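Local coordinates for protein dTDP-4-amino-4,6-dideoxyglucose formyltransferase (Mycobacterium tuberculosis CAS/NITR204, PDB 5VYQ) that probably transfers a formyl group from a folate cofactor to the sugar amine of dTDP-4-amino-4,6-dideoxyglucose, at residues A[157-162]-A[223-228]. Sequence-based numbering, arbitrary orientation.
With 0FX (dTDP-4-amino-4,6-dideoxyglucose), chain D; EP1 (3-[4-(2-hydroxyethyl)piperazin-1-yl]propane-1-sulfonic acid), chain J.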
loop_
_atom_site.group_PDB
_atom_site.type_symbol
_atom_site.label_atom_id
_atom_site.label_comp_id
_atom_site.label_asym_id
_atom_site.label_seq_id
_atom_site.Cartn_x
_atom_site.Cartn_y
_atom_site.Cartn_z
ATOM N N SER A 157 10.186 -4.927 6.392
ATOM C CA SER A 157 11.513 -4.397 6.179
ATOM C C SER A 157 12.354 -4.483 7.460
ATOM O O SER A 157 13.547 -4.781 7.393
ATOM C CB SER A 157 11.509 -3.000 5.601
ATOM O OG SER A 157 10.932 -2.025 6.451
ATOM N N VAL A 158 11.746 -4.235 8.612
ATOM C CA VAL A 158 12.472 -4.365 9.888
ATOM C C VAL A 158 12.864 -5.831 10.119
ATOM O O VAL A 158 13.997 -6.151 10.488
ATOM C CB VAL A 158 11.691 -3.834 11.075
ATOM C CG1 VAL A 158 12.395 -4.181 12.401
ATOM C CG2 VAL A 158 11.443 -2.336 10.907
ATOM N N TYR A 159 11.932 -6.735 9.872
ATOM C CA TYR A 159 12.149 -8.158 10.120
ATOM C C TYR A 159 13.322 -8.687 9.294
ATOM O O TYR A 159 14.136 -9.454 9.802
ATOM C CB TYR A 159 10.882 -8.932 9.766
ATOM C CG TYR A 159 10.916 -10.364 10.233
ATOM C CD1 TYR A 159 10.820 -10.707 11.559
ATOM C CD2 TYR A 159 11.140 -11.365 9.319
ATOM C CE1 TYR A 159 10.876 -12.042 11.963
ATOM C CE2 TYR A 159 11.233 -12.690 9.695
ATOM C CZ TYR A 159 11.096 -13.019 11.021
ATOM O OH TYR A 159 11.143 -14.320 11.413
ATOM N N ALA A 160 13.456 -8.254 8.051
ATOM C CA ALA A 160 14.556 -8.691 7.219
ATOM C C ALA A 160 15.880 -8.276 7.842
ATOM O O ALA A 160 16.830 -9.088 7.904
ATOM C CB ALA A 160 14.412 -8.158 5.809
ATOM N N ARG A 161 15.947 -7.066 8.396
ATOM C CA ARG A 161 17.150 -6.641 9.104
ATOM C C ARG A 161 17.337 -7.418 10.413
ATOM O O ARG A 161 18.468 -7.777 10.779
ATOM C CB ARG A 161 17.167 -5.124 9.345
ATOM C CG ARG A 161 17.187 -4.289 8.052
ATOM C CD ARG A 161 17.687 -2.852 8.155
ATOM N NE ARG A 161 16.995 -2.093 9.183
ATOM C CZ ARG A 161 15.819 -1.510 8.997
ATOM N NH1 ARG A 161 15.257 -0.885 10.003
ATOM N NH2 ARG A 161 15.191 -1.585 7.811
ATOM N N LEU A 162 16.254 -7.714 11.125
ATOM C CA LEU A 162 16.348 -8.582 12.299
ATOM C C LEU A 162 16.960 -9.944 12.018
ATOM O O LEU A 162 17.781 -10.433 12.808
ATOM C CB LEU A 162 15.002 -8.761 13.018
ATOM C CG LEU A 162 14.402 -7.490 13.578
ATOM C CD1 LEU A 162 13.030 -7.815 14.168
ATOM C CD2 LEU A 162 15.233 -6.890 14.664
ATOM N N LEU A 223 1.536 -3.345 10.302
ATOM C CA LEU A 223 0.804 -4.485 9.815
ATOM C C LEU A 223 1.113 -4.851 8.392
ATOM O O LEU A 223 0.510 -5.748 7.827
ATOM C CB LEU A 223 -0.711 -4.242 9.977
ATOM C CG LEU A 223 -1.148 -4.060 11.430
ATOM C CD1 LEU A 223 -2.567 -3.515 11.606
ATOM C CD2 LEU A 223 -1.016 -5.400 12.147
ATOM N N THR A 224 2.115 -4.183 7.829
ATOM C CA THR A 224 2.565 -4.437 6.514
ATOM C C THR A 224 3.795 -5.315 6.545
ATOM O O THR A 224 4.838 -4.969 7.092
ATOM C CB THR A 224 2.805 -3.137 5.739
ATOM O OG1 THR A 224 1.549 -2.447 5.554
ATOM C CG2 THR A 224 3.316 -3.485 4.348
ATOM N N HIS A 225 3.688 -6.467 5.893
ATOM C CA HIS A 225 4.771 -7.458 5.937
ATOM C C HIS A 225 4.714 -8.323 4.694
ATOM O O HIS A 225 3.938 -9.272 4.636
ATOM C CB HIS A 225 4.656 -8.341 7.188
ATOM C CG HIS A 225 5.900 -9.116 7.474
ATOM N ND1 HIS A 225 6.674 -8.910 8.599
ATOM C CD2 HIS A 225 6.527 -10.077 6.749
ATOM C CE1 HIS A 225 7.691 -9.754 8.573
ATOM N NE2 HIS A 225 7.621 -10.486 7.474
ATOM N N ASP A 226 5.483 -7.927 3.699
ATOM C CA ASP A 226 5.414 -8.555 2.390
ATOM C C ASP A 226 3.935 -8.628 1.945
ATOM O O ASP A 226 3.221 -7.623 2.028
ATOM C CB ASP A 226 6.114 -9.912 2.450
ATOM C CG ASP A 226 7.574 -9.775 2.746
ATOM O OD1 ASP A 226 8.177 -8.836 2.186
ATOM O OD2 ASP A 226 8.073 -10.620 3.528
ATOM N N ASP A 227 3.454 -9.775 1.502
ATOM C CA ASP A 227 2.056 -9.776 1.063
ATOM C C ASP A 227 1.095 -10.401 2.048
ATOM O O ASP A 227 -0.030 -10.733 1.649
ATOM C CB ASP A 227 1.904 -10.460 -0.289
ATOM C CG ASP A 227 2.273 -11.913 -0.246
ATOM O OD1 ASP A 227 2.224 -12.540 -1.332
ATOM O OD2 ASP A 227 2.609 -12.442 0.835
ATOM N N PHE A 228 1.502 -10.555 3.306
ATOM C CA PHE A 228 0.556 -10.980 4.322
ATOM C C PHE A 228 -0.663 -10.066 4.357
ATOM O O PHE A 228 -0.555 -8.848 4.363
ATOM C CB PHE A 228 1.141 -11.024 5.738
ATOM C CG PHE A 228 1.993 -12.252 6.021
ATOM C CD1 PHE A 228 1.415 -13.513 6.144
ATOM C CD2 PHE A 228 3.362 -12.136 6.214
ATOM C CE1 PHE A 228 2.191 -14.630 6.457
ATOM C CE2 PHE A 228 4.151 -13.234 6.508
ATOM C CZ PHE A 228 3.552 -14.487 6.638
HETATM O O4P 0FX D . 9.888 -14.721 13.677
HETATM P P2 0FX D . 9.086 -15.870 14.187
HETATM O O3P 0FX D . 9.661 -17.248 13.949
HETATM O O1G 0FX D . 8.843 -15.450 15.728
HETATM C C1G 0FX D . 7.728 -15.902 16.475
HETATM C C2G 0FX D . 7.543 -14.910 17.631
HETATM O O2G 0FX D . 7.386 -13.617 17.031
HETATM C C3G 0FX D . 8.813 -14.892 18.498
HETATM O O3G 0FX D . 8.768 -13.837 19.490
HETATM C C4G 0FX D . 9.055 -16.294 19.045
HETATM N N4A 0FX D . 10.320 -16.232 19.814
HETATM C C5G 0FX D . 9.139 -17.273 17.873
HETATM C C6G 0FX D . 9.063 -18.690 18.437
HETATM O O5G 0FX D . 8.013 -17.212 16.980
HETATM O OPP 0FX D . 7.574 -15.830 13.634
HETATM P P 0FX D . 6.997 -16.164 12.164
HETATM O O1P 0FX D . 5.693 -16.826 12.385
HETATM O O2P 0FX D . 8.092 -16.788 11.336
HETATM O O5 0FX D . 6.720 -14.726 11.510
HETATM C C5 0FX D . 7.771 -13.888 11.089
HETATM C C4 0FX D . 7.222 -12.497 10.838
HETATM O O4 0FX D . 6.299 -12.575 9.755
HETATM C C3 0FX D . 6.395 -11.864 11.957
HETATM O O3 0FX D . 7.243 -11.191 12.895
HETATM C C2 0FX D . 5.475 -10.873 11.270
HETATM C C1 0FX D . 5.257 -11.616 9.971
HETATM N N11 0FX D . 3.977 -12.336 9.961
HETATM C C61 0FX D . 3.848 -13.670 10.113
HETATM C C51 0FX D . 2.610 -14.281 10.054
HETATM C C5A 0FX D . 2.507 -15.770 10.273
HETATM C C21 0FX D . 2.833 -11.630 9.598
HETATM O O21 0FX D . 2.949 -10.339 9.393
HETATM N N31 0FX D . 1.621 -12.183 9.544
HETATM C C41 0FX D . 1.514 -13.520 9.716
HETATM O O41 0FX D . 0.281 -14.057 9.627
HETATM O O2S EP1 J . -2.690 -13.577 2.358
HETATM S S EP1 J . -2.211 -14.426 3.418
HETATM O O3S EP1 J . -1.905 -13.590 4.562
HETATM O O1S EP1 J . -3.380 -15.468 3.875
HETATM C C11 EP1 J . -0.963 -15.436 2.910
HETATM C C10 EP1 J . 0.267 -14.714 2.379
HETATM C C9 EP1 J . 1.414 -15.687 2.122
HETATM N N1 EP1 J . 2.662 -14.929 1.881
HETATM C C2 EP1 J . 3.305 -14.561 3.159
HETATM C C3 EP1 J . 4.638 -13.846 2.934
HETATM N N4 EP1 J . 5.578 -14.737 2.232
HETATM C C5 EP1 J . 5.000 -15.101 0.926
HETATM C C6 EP1 J . 3.601 -15.722 1.053
HETATM C C7 EP1 J . 6.877 -14.057 2.046
HETATM C C8 EP1 J . 7.706 -14.088 3.334
HETATM O O8 EP1 J . 7.501 -12.985 4.241
#
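Y159, in the first turns of helix 155-179, meets H225 in the loop between helix 213-222 and strand 231-234, where residues 225-228 form a type II' turn closed by F228 N to H225 O. The direct contact is small: Y159 CB lies 3.5 Å from H225 CE1, and the two rings meet obliquely, with planes at 57° and centroids 5.4 Å apart. Both side chains leave the backbone with CG anti to N (chi1 -169° for Y159, -165° for H225), which turns a face of the tyrosine ring to the deoxyribose and brings the imidazole against the same sugar. C4 of the deoxyribose sits over the centre of that Y159 face, while C1 lies 3.3 Å above the imidazole plane. Further out, Y159 OH donates a 2.6 Å hydrogen bond to the diphosphate oxygen O4P; N30 adds a weak bond to the same hydroxyl. H225 ND1 is hydrogen-bonded to S155 OG, just ahead of the helical segment, which should restrict rotation of the imidazole.

F228 extends this wall to the base: the thymine covers one face of its ring, with F228 CD2 3.5 Å from C21, and C2 of the piperazine ring of the buffer molecule EP1 covers the opposite face. The turn also holds EP1 through its acidic side chains, D226 OD2 accepting from O8 at 2.5 Å and D227 OD2 from the piperazine N1 at 2.7 Å. The latter probably pairs a carboxylate with a protonated amine. The contact thus forms part of a composite nucleotide site, with Y159 from the formyltransferase family region and H225 and F228 from the C-terminal one: aromatic ring faces receive deoxyribose and thymine while the phenolic hydroxyl of Y159 bonds one diphosphate oxygen.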